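PDB 1X0G: IscA from Thermosynechococcus elongatus, which binds an exposed [2Fe-2S] cluster and acts as a scaffold for the biosynthesis of iron-sulphur clusters. Local coordinates for the interface of chains A and B. Sequence-based numbering; all coordinates share one arbitrary frame. Chains: chain A/B, IscA.

Contact 1: the interface of chains A and B. Residues chain A 7-8, 11-12, 107; chain B 81, 90.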
# COMPACT_ATOMS: atom_id res chain seq x y z
N ALA A 7 20.23 0.23 -10.39
CA ALA A 7 20.02 1.64 -10.19
C ALA A 7 19.89 1.94 -8.70
O ALA A 7 20.28 3.02 -8.25
CB ALA A 7 18.84 2.11 -10.94
N ALA A 8 19.40 0.96 -7.95
CA ALA A 8 19.26 1.13 -6.50
C ALA A 8 20.65 1.04 -5.88
O ALA A 8 21.02 1.77 -4.97
CB ALA A 8 18.32 0.15 -5.95
N GLU A 11 22.67 4.28 -6.20
CA GLU A 11 22.15 5.29 -5.37
C GLU A 11 22.65 5.00 -4.01
O GLU A 11 23.16 5.88 -3.32
CB GLU A 11 20.64 5.28 -5.38
CG GLU A 11 20.05 6.12 -4.24
CD GLU A 11 20.44 7.61 -4.24
OE1 GLU A 11 21.10 8.10 -5.20
OE2 GLU A 11 20.06 8.31 -3.26
N LEU A 12 22.56 3.75 -3.61
CA LEU A 12 23.22 3.39 -2.39
C LEU A 12 24.65 3.86 -2.42
O LEU A 12 25.10 4.57 -1.51
CB LEU A 12 23.21 1.90 -2.22
CG LEU A 12 21.85 1.41 -1.82
CD1 LEU A 12 21.91 -0.07 -2.00
CD2 LEU A 12 21.50 1.86 -0.39
N PHE A 107 16.86 13.38 -2.01
CA PHE A 107 16.86 14.30 -3.16
C PHE A 107 16.58 15.79 -2.84
O PHE A 107 16.85 16.67 -3.67
CB PHE A 107 15.88 13.78 -4.25
CG PHE A 107 16.31 14.09 -5.68
CD1 PHE A 107 17.24 13.29 -6.34
CD2 PHE A 107 15.78 15.16 -6.36
CE1 PHE A 107 17.64 13.57 -7.66
CE2 PHE A 107 16.20 15.44 -7.68
CZ PHE A 107 17.12 14.62 -8.32
N TYR B 81 15.10 2.04 -7.95
CA TYR B 81 15.30 3.42 -7.76
C TYR B 81 15.07 4.23 -8.99
O TYR B 81 15.61 3.94 -9.99
CB TYR B 81 16.74 3.61 -7.38
CG TYR B 81 17.01 5.04 -7.08
CD1 TYR B 81 16.73 5.57 -5.82
CD2 TYR B 81 17.49 5.90 -8.07
CE1 TYR B 81 16.95 6.93 -5.55
CE2 TYR B 81 17.75 7.24 -7.81
CZ TYR B 81 17.47 7.75 -6.55
OH TYR B 81 17.70 9.06 -6.27
N PHE B 90 13.68 5.67 -4.18
CA PHE B 90 13.55 4.26 -4.24
C PHE B 90 12.13 3.92 -4.51
O PHE B 90 11.27 4.60 -4.11
CB PHE B 90 13.98 3.63 -2.90
CG PHE B 90 15.46 3.66 -2.70
CD1 PHE B 90 16.04 4.53 -1.81
CD2 PHE B 90 16.29 2.90 -3.48
CE1 PHE B 90 17.42 4.59 -1.64
CE2 PHE B 90 17.71 2.98 -3.32
CZ PHE B 90 18.25 3.80 -2.39

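Contact 2: the interface of chains A and B. Residues chain A 107; chain B 81, 83, 86-88.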
# COMPACT_ATOMS: atom_id res chain seq x y z
N PHE A 107 16.86 13.38 -2.01
CA PHE A 107 16.86 14.30 -3.16
C PHE A 107 16.58 15.79 -2.84
O PHE A 107 16.85 16.67 -3.67
CB PHE A 107 15.88 13.78 -4.25
CG PHE A 107 16.31 14.09 -5.68
CD1 PHE A 107 17.24 13.29 -6.34
CD2 PHE A 107 15.78 15.16 -6.36
CE1 PHE A 107 17.64 13.57 -7.66
CE2 PHE A 107 16.20 15.44 -7.68
CZ PHE A 107 17.12 14.62 -8.32
N TYR B 81 15.10 2.04 -7.95
CA TYR B 81 15.30 3.42 -7.76
C TYR B 81 15.07 4.23 -8.99
O TYR B 81 15.61 3.94 -9.99
CB TYR B 81 16.74 3.61 -7.38
CG TYR B 81 17.01 5.04 -7.08
CD1 TYR B 81 16.73 5.57 -5.82
CD2 TYR B 81 17.49 5.90 -8.07
CE1 TYR B 81 16.95 6.93 -5.55
CE2 TYR B 81 17.75 7.24 -7.81
CZ TYR B 81 17.47 7.75 -6.55
OH TYR B 81 17.70 9.06 -6.27
N GLU B 83 14.62 8.24 -10.97
CA GLU B 83 14.57 9.66 -11.05
C GLU B 83 13.49 10.13 -12.04
O GLU B 83 13.60 9.90 -13.23
CB GLU B 83 15.91 10.14 -11.53
CG GLU B 83 16.45 11.28 -10.74
CD GLU B 83 17.98 11.22 -10.72
OE1 GLU B 83 18.59 12.17 -11.29
OE2 GLU B 83 18.56 10.24 -10.18
N MET B 86 9.96 14.49 -10.39
CA MET B 86 9.98 14.80 -9.01
C MET B 86 11.33 14.54 -8.38
O MET B 86 11.53 14.83 -7.23
CB MET B 86 8.95 13.93 -8.34
CG MET B 86 7.62 13.98 -9.04
SD MET B 86 6.74 15.21 -8.15
CE MET B 86 6.67 14.29 -6.58
N GLY B 87 12.26 13.98 -9.13
CA GLY B 87 13.56 13.63 -8.57
C GLY B 87 13.68 12.18 -8.26
O GLY B 87 12.83 11.40 -8.63
N GLY B 88 14.73 11.82 -7.55
CA GLY B 88 14.96 10.44 -7.21
C GLY B 88 14.29 9.97 -5.95
O GLY B 88 14.11 10.72 -4.96

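Contact 1: the interface of chains A and B
A:Glu11, on helix 6-16, lays its side chain across one face of the B:Tyr81 ring, and its course is easily followed outward. Its CB sits 4.0 Å from CG of B:Tyr81, above the root of the ring. The next methylene meets both rings: CG, anti to the backbone N (chi1 166°), is 3.8 Å from the centre of the tyrosine ring in a CH-pi contact displaced toward the rim. That same CG touches CZ of B:Phe90 at 3.5 Å. The bend at chi2 (60°) carries CD over the phenol end, and the carboxylate lies stacked there, its plane 12° from that of the ring. OE1 of the carboxylate and the phenol OH of B:Tyr81 are 3.7 Å apart, too far to count as a bond. One turn back along the helix, CA of A:Ala8 rests on CB of B:Tyr81 at 3.6 Å. An alanine in place of B:Tyr81 would probably open a gap beneath A:Glu11 and leave its methylenes and carboxylate without the flat surface they lie on. Within chain B, CD1 of B:Tyr81 lies over a face of the B:Phe90 ring, toward its rim, and the two rings together make the surface that A:Glu11 meets. The edge of the B:Phe90 ring is turned to the helix, with the carbonyl O of A:Ala8 in its plane and CE2 of B:Phe90 3.9 Å from CB of A:Ala8.

Contact 2: the interface of chains A and B
The backbone of B:Gly87, at phi 102° and psi -169°, opens strand 87-93 with its CA turned toward A:Phe107, and the peptide running on into B:Gly88 passes beneath the same phenylalanine ring. A:Phe107 comes from a loop of the other chain and lays its ring flat on this bare stretch of main chain. CA of B:Gly87 lies 3.6 Å from the ring centre, a CH-pi contact shifted toward the CE2 rim. On that same face the backbone N of B:Gly88 stands 3.1 Å above the ring plane, toward the CD1 side, so the glycine backbone spans the ring from one rim to the other. A CB on B:Gly87 would project into the ring, so the lack of a side chain there lets the ring settle on the main chain. The first carbon of the phenylalanine side chain, CB of A:Phe107, is 3.6 Å from the carbonyl O of B:Gly88.

B:Glu83, on the neighbouring strand 78-84, comes in at the far end of the ring. Its chain bends at chi2, bringing CD to the ring rim, and crosses that of the phenylalanine at about a right angle; this carboxyl carbon CD is 3.9 Å from CE1 of A:Phe107, with the carboxylate plane turned 53° from the ring. OE2 of the same glutamate reaches the edge of the B:Tyr81 ring in its plane. The phenol OH of B:Tyr81 stays 4.3 Å from CD1 of A:Phe107, a marginal contact. The patch packs the C-terminal loop of chain A against the turn end of a chain B hairpin, and appears to help hold the C-terminal segment of one chain against its partner in this scaffold protein.

Contact 1 and contact 2 lie about 8 Å apart, measured between the centres of their C-alpha atoms, and share A:Phe107 and B:Tyr81. Strands 78-84 and 87-93 of chain B supply both. Chain A meets this hairpin with its N-terminal helix 6-16 in contact 1 and its C-terminal loop in contact 2, so sequence-distant parts of one chain grip neighbouring parts of the other. Such intertwining is in keeping with a domain-swapped assembly. Two-fold symmetry gives each contact a twin with the chains exchanged, and the deposited assembly contains four copies.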